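Side-chain contacts in N-(5'-phosphoribosyl)anthranilate isomerase (Pyrococcus furiosus, PDB 4AAJ), which catalyses the isomerisation of N-(5-phospho-beta-D-ribosyl)anthranilate to 1-(2-carboxyphenylamino)-1-deoxy-D-ribulose 5-phosphate, the third step from chorismate to tryptophan: residues 72-77 and 86-91; 46-51 and 56-61. One frame throughout, in Å; residues are numbered along the deposited sequence.

Interaction 1: 72-77 and 86-91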
loop_
_atom_site.group_PDB
_atom_site.type_symbol
_atom_site.label_atom_id
_atom_site.label_comp_id
_atom_site.label_asym_id
_atom_site.label_seq_id
_atom_site.Cartn_x
_atom_site.Cartn_y
_atom_site.Cartn_z
ATOM N N VAL A 72 4.437 4.722 -8.564
ATOM C CA VAL A 72 4.512 5.421 -7.285
ATOM C C VAL A 72 3.089 5.743 -6.832
ATOM O O VAL A 72 2.360 6.502 -7.476
ATOM C CB VAL A 72 5.336 6.721 -7.412
ATOM C CG1 VAL A 72 5.364 7.491 -6.080
ATOM C CG2 VAL A 72 6.751 6.395 -7.841
ATOM N N PHE A 73 2.688 5.141 -5.721
ATOM C CA PHE A 73 1.372 5.404 -5.168
ATOM C C PHE A 73 1.391 6.718 -4.379
ATOM O O PHE A 73 2.261 6.918 -3.551
ATOM C CB PHE A 73 0.944 4.238 -4.277
ATOM C CG PHE A 73 0.428 3.052 -5.065
ATOM C CD1 PHE A 73 1.315 2.138 -5.637
ATOM C CD2 PHE A 73 -0.938 2.885 -5.259
ATOM C CE1 PHE A 73 0.833 1.060 -6.400
ATOM C CE2 PHE A 73 -1.431 1.810 -6.006
ATOM C CZ PHE A 73 -0.537 0.904 -6.579
ATOM N N LEU A 74 0.436 7.591 -4.667
ATOM C CA LEU A 74 0.186 8.765 -3.813
ATOM C C LEU A 74 -0.680 8.283 -2.645
ATOM O O LEU A 74 -1.841 7.923 -2.838
ATOM C CB LEU A 74 -0.525 9.835 -4.626
ATOM C CG LEU A 74 -0.685 11.228 -4.009
ATOM C CD1 LEU A 74 0.691 11.883 -3.961
ATOM C CD2 LEU A 74 -1.673 12.042 -4.839
ATOM N N VAL A 75 -0.094 8.245 -1.446
ATOM C CA VAL A 75 -0.708 7.592 -0.278
ATOM C C VAL A 75 -1.218 8.690 0.634
ATOM O O VAL A 75 -0.462 9.589 0.977
ATOM C CB VAL A 75 0.330 6.766 0.503
ATOM C CG1 VAL A 75 -0.298 6.053 1.696
ATOM C CG2 VAL A 75 1.035 5.756 -0.412
ATOM N N SER A 76 -2.482 8.624 1.027
ATOM C CA SER A 76 -3.013 9.667 1.899
ATOM C C SER A 76 -4.228 9.203 2.703
ATOM O O SER A 76 -4.935 8.260 2.313
ATOM C CB SER A 76 -3.400 10.872 1.061
ATOM O OG SER A 76 -3.729 11.998 1.878
ATOM N N THR A 77 -4.463 9.898 3.817
ATOM C CA THR A 77 -5.667 9.693 4.611
ATOM C C THR A 77 -6.758 10.693 4.232
ATOM O O THR A 77 -7.807 10.733 4.873
ATOM C CB THR A 77 -5.344 9.821 6.112
ATOM O OG1 THR A 77 -4.722 11.087 6.345
ATOM C CG2 THR A 77 -4.396 8.712 6.558
ATOM N N MET A 86 -7.244 17.519 -6.432
ATOM C CA MET A 86 -6.197 18.520 -6.421
ATOM C C MET A 86 -4.815 17.937 -6.161
ATOM O O MET A 86 -3.847 18.375 -6.759
ATOM C CB MET A 86 -6.538 19.654 -5.443
ATOM C CG MET A 86 -7.754 20.483 -5.863
ATOM S SD MET A 86 -7.887 20.840 -7.633
ATOM C CE MET A 86 -6.509 21.959 -7.904
ATOM N N ALA A 87 -4.719 16.933 -5.284
ATOM C CA ALA A 87 -3.437 16.295 -5.028
ATOM C C ALA A 87 -2.905 15.572 -6.270
ATOM O O ALA A 87 -1.714 15.614 -6.557
ATOM C CB ALA A 87 -3.533 15.325 -3.851
ATOM N N ILE A 88 -3.803 14.905 -6.979
ATOM C CA ILE A 88 -3.450 14.171 -8.198
ATOM C C ILE A 88 -2.939 15.156 -9.260
ATOM O O ILE A 88 -1.862 14.943 -9.834
ATOM C CB ILE A 88 -4.650 13.336 -8.711
ATOM C CG1 ILE A 88 -4.980 12.211 -7.723
ATOM C CG2 ILE A 88 -4.363 12.735 -10.091
ATOM C CD1 ILE A 88 -6.339 11.578 -7.951
ATOM N N GLU A 89 -3.683 16.245 -9.461
ATOM C CA GLU A 89 -3.328 17.284 -10.433
ATOM C C GLU A 89 -1.981 17.913 -10.117
ATOM O O GLU A 89 -1.125 18.089 -10.999
ATOM C CB GLU A 89 -4.410 18.360 -10.477
ATOM C CG GLU A 89 -5.658 17.940 -11.226
ATOM C CD GLU A 89 -6.768 18.972 -11.171
ATOM O OE1 GLU A 89 -6.505 20.144 -10.812
ATOM O OE2 GLU A 89 -7.917 18.608 -11.494
ATOM N N ARG A 90 -1.784 18.224 -8.840
ATOM C CA ARG A 90 -0.565 18.859 -8.387
ATOM C C ARG A 90 0.651 17.929 -8.443
ATOM O O ARG A 90 1.761 18.408 -8.568
ATOM C CB ARG A 90 -0.753 19.474 -6.978
ATOM C CG ARG A 90 -1.701 20.666 -6.950
ATOM C CD ARG A 90 -2.270 20.934 -5.558
ATOM N NE ARG A 90 -3.354 21.926 -5.566
ATOM C CZ ARG A 90 -4.261 22.060 -4.599
ATOM N NH1 ARG A 90 -4.241 21.259 -3.543
ATOM N NH2 ARG A 90 -5.208 22.983 -4.693
ATOM N N THR A 91 0.453 16.604 -8.395
ATOM C CA THR A 91 1.590 15.677 -8.381
ATOM C C THR A 91 1.841 14.862 -9.660
ATOM O O THR A 91 2.933 14.315 -9.823
ATOM C CB THR A 91 1.489 14.630 -7.257
ATOM O OG1 THR A 91 0.275 13.874 -7.434
ATOM C CG2 THR A 91 1.520 15.300 -5.867
#
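Leu74 on strand 72-76 points its branched end at Ala87 and Thr91, one turn apart on helix 81-91, within a beta-alpha-beta unit of the TIM barrel. The strand and helix segments run roughly antiparallel, at 142° with their axes 10.5 Å apart, as expected where the chain turns back outside the barrel. The leucine's first bond heads for the helix, and CG, trans to the backbone N, carries both methyls against it. CD2 reaches between the two helix residues, 3.9 Å from Ala87 CB and 3.7 Å from Thr91 OG1, with the flank of Ile88 a little farther off. CD1 meets the other branch of the threonine, at 4.0 Å from Thr91 CG2, and the two side chains lie aslant to each other. A serine in place of Thr91 has no methyl to set against Leu74 CD1, and would probably open a small gap there. The hydroxyl, though set against apolar carbon, is satisfied by its own helix: Thr91 OG1 donates to Ala87 O at 2.8 Å, approaching with a C=O...donor angle of 138° and tilted 27° from the carbonyl plane.

Interaction 2: 46-51 and 56-61; sequences VVVNSN and IPLEKA. With SO4 (sulfate ion), chain D.
Val46 and Val48, two residues apart along segment 46-51, present a row of methyls to Ile56 and to the first turn of helix 58-67. The bump set against Val46 is the end of Ile56, which lies just before the helix. Its CG1 stands between the backbone N and the carbonyl carbon (chi1 68°), and the chain then extends to bring Ile56 CD1 against the branch point of Val46, 3.7 Å from CB and nearly as close to CG1; the two side chains cross at about a right angle. The other methyl of Val46, CG2, lies 4.0 Å from Ala61 CB. That small alanine also receives Val48 CG1 at 4.0 Å, so two valine methyls converge on one small CB. Val48 CG1 is itself hemmed in by three neighbours, since besides Ala61 it meets Leu58 CD2 at 4.1 Å and the backbone of Ile56. Val48 CG1 rests 3.7 Å from Ile56 O. Leu58 also reaches Arg90 and Thr91 of helix 81-91. A backbone bond fixes the spacing of the two segments: Ile56 N donates to Val47 O at 2.9 Å. On the outer side of the helix, Lys60 bends at chi2 and chi3, and Lys60 NZ hydrogen-bonds O1 of a sulfate ion, probably a crystallisation additive, at 2.7 Å. NZ also forms a salt bridge with Glu63. Strand, connecting loop and returning helix form a beta-alpha unit, the repeat of the TIM barrel.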
loop_
_atom_site.group_PDB
_atom_site.type_symbol
_atom_site.label_atom_id
_atom_site.label_comp_id
_atom_site.label_asym_id
_atom_site.label_seq_id
_atom_site.Cartn_x
_atom_site.Cartn_y
_atom_site.Cartn_z
ATOM N N VAL A 46 4.481 7.453 -1.848
ATOM C CA VAL A 46 4.824 8.706 -1.162
ATOM C C VAL A 46 3.607 9.151 -0.363
ATOM O O VAL A 46 2.486 9.119 -0.871
ATOM C CB VAL A 46 5.302 9.818 -2.121
ATOM C CG1 VAL A 46 6.668 9.469 -2.723
ATOM C CG2 VAL A 46 4.285 10.146 -3.213
ATOM N N VAL A 47 3.838 9.547 0.885
ATOM C CA VAL A 47 2.750 9.950 1.781
ATOM C C VAL A 47 2.583 11.473 1.704
ATOM O O VAL A 47 3.551 12.223 1.867
ATOM C CB VAL A 47 3.020 9.514 3.250
ATOM C CG1 VAL A 47 1.929 10.030 4.201
ATOM C CG2 VAL A 47 3.175 7.998 3.353
ATOM N N VAL A 48 1.368 11.913 1.412
ATOM C CA VAL A 48 1.037 13.347 1.381
ATOM C C VAL A 48 -0.208 13.624 2.202
ATOM O O VAL A 48 -1.058 12.751 2.351
ATOM C CB VAL A 48 0.825 13.932 -0.045
ATOM C CG1 VAL A 48 2.054 13.747 -0.898
ATOM C CG2 VAL A 48 -0.448 13.408 -0.733
ATOM N N ASN A 49 -0.310 14.848 2.733
ATOM C CA ASN A 49 -1.547 15.316 3.376
ATOM C C ASN A 49 -2.104 14.316 4.385
ATOM O O ASN A 49 -3.314 14.055 4.429
ATOM C CB ASN A 49 -2.593 15.708 2.328
ATOM C CG ASN A 49 -2.112 16.840 1.451
ATOM O OD1 ASN A 49 -1.109 17.505 1.772
ATOM N ND2 ASN A 49 -2.789 17.054 0.335
ATOM N N SER A 50 -1.193 13.778 5.193
ATOM C CA SER A 50 -1.534 12.828 6.248
ATOM C C SER A 50 -0.720 13.113 7.484
ATOM O O SER A 50 0.425 13.550 7.391
ATOM C CB SER A 50 -1.227 11.397 5.817
ATOM O OG SER A 50 -1.787 11.115 4.551
ATOM N N ASN A 51 -1.299 12.807 8.646
ATOM C CA ASN A 51 -0.566 12.905 9.906
ATOM C C ASN A 51 0.428 11.750 10.061
ATOM O O ASN A 51 0.176 10.761 10.752
ATOM C CB ASN A 51 -1.543 12.972 11.081
ATOM C CG ASN A 51 -0.899 13.509 12.346
ATOM O OD1 ASN A 51 0.167 14.125 12.307
ATOM N ND2 ASN A 51 -1.550 13.273 13.482
ATOM N N ILE A 56 5.484 14.141 2.898
ATOM C CA ILE A 56 6.323 15.037 2.081
ATOM C C ILE A 56 5.489 16.118 1.381
ATOM O O ILE A 56 4.279 15.955 1.153
ATOM C CB ILE A 56 7.203 14.250 1.073
ATOM C CG1 ILE A 56 6.333 13.579 -0.015
ATOM C CG2 ILE A 56 8.099 13.246 1.787
ATOM C CD1 ILE A 56 7.140 12.890 -1.102
ATOM N N PRO A 57 6.120 17.270 1.045
ATOM C CA PRO A 57 5.451 18.319 0.308
ATOM C C PRO A 57 5.114 17.857 -1.118
ATOM O O PRO A 57 5.741 16.909 -1.610
ATOM C CB PRO A 57 6.497 19.456 0.259
ATOM C CG PRO A 57 7.545 19.098 1.248
ATOM C CD PRO A 57 7.507 17.614 1.418
ATOM N N LEU A 58 4.158 18.513 -1.763
ATOM C CA LEU A 58 3.717 18.128 -3.110
ATOM C C LEU A 58 4.846 18.225 -4.147
ATOM O O LEU A 58 4.914 17.407 -5.076
ATOM C CB LEU A 58 2.497 18.925 -3.550
ATOM C CG LEU A 58 1.219 18.692 -2.716
ATOM C CD1 LEU A 58 0.077 19.567 -3.201
ATOM C CD2 LEU A 58 0.810 17.225 -2.668
ATOM N N GLU A 59 5.748 19.194 -3.978
ATOM C CA GLU A 59 6.904 19.299 -4.899
ATOM C C GLU A 59 7.803 18.058 -4.832
ATOM O O GLU A 59 8.252 17.561 -5.870
ATOM C CB GLU A 59 7.723 20.579 -4.616
ATOM C CG GLU A 59 9.116 20.598 -5.261
ATOM C CD GLU A 59 9.092 20.485 -6.780
ATOM O OE1 GLU A 59 8.160 21.015 -7.418
ATOM O OE2 GLU A 59 10.035 19.870 -7.339
ATOM N N LYS A 60 8.052 17.544 -3.632
ATOM C CA LYS A 60 8.882 16.361 -3.472
ATOM C C LYS A 60 8.173 15.122 -4.048
ATOM O O LYS A 60 8.800 14.296 -4.716
ATOM C CB LYS A 60 9.279 16.157 -2.015
ATOM C CG LYS A 60 10.281 15.035 -1.761
ATOM C CD LYS A 60 11.540 15.124 -2.624
ATOM C CE LYS A 60 12.530 16.153 -2.102
ATOM N NZ LYS A 60 13.794 16.135 -2.898
ATOM N N ALA A 61 6.861 15.024 -3.808
ATOM C CA ALA A 61 6.049 13.955 -4.421
ATOM C C ALA A 61 6.146 14.012 -5.953
ATOM O O ALA A 61 6.388 12.995 -6.597
ATOM C CB ALA A 61 4.592 14.054 -3.966
HETATM S S SO4 D . 16.935 13.839 -2.731
HETATM O O1 SO4 D . 15.546 14.075 -3.196
HETATM O O2 SO4 D . 17.858 14.490 -3.684
HETATM O O3 SO4 D . 17.271 12.404 -2.673
HETATM O O4 SO4 D . 17.082 14.430 -1.380
#

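In the fold
Interactions 1 and 2 are successive strand-helix contacts of the eight-stranded barrel, their centres about 8 Å apart. Helix 58-67 leads into strand 72-76, which lies beside strand 43-47 in the sheet, where Val75 N stands 2.8 Å from Val46 O in a probable hydrogen bond. Farther along, Ser76 OG lies 2.8 Å from Val48 O, probably also bonded. The apolar layers are continuous: Leu74 touches Val46 and Val48, while Thr91 touches Leu58 and Ala61. As in other TIM barrels, the active site probably lies at the C-terminal ends of the strands, toward which residues 48-51 and 77 lead. The sulfate on Lys60 also accepts hydrogen bonds from Leu31 N and Glu32 N.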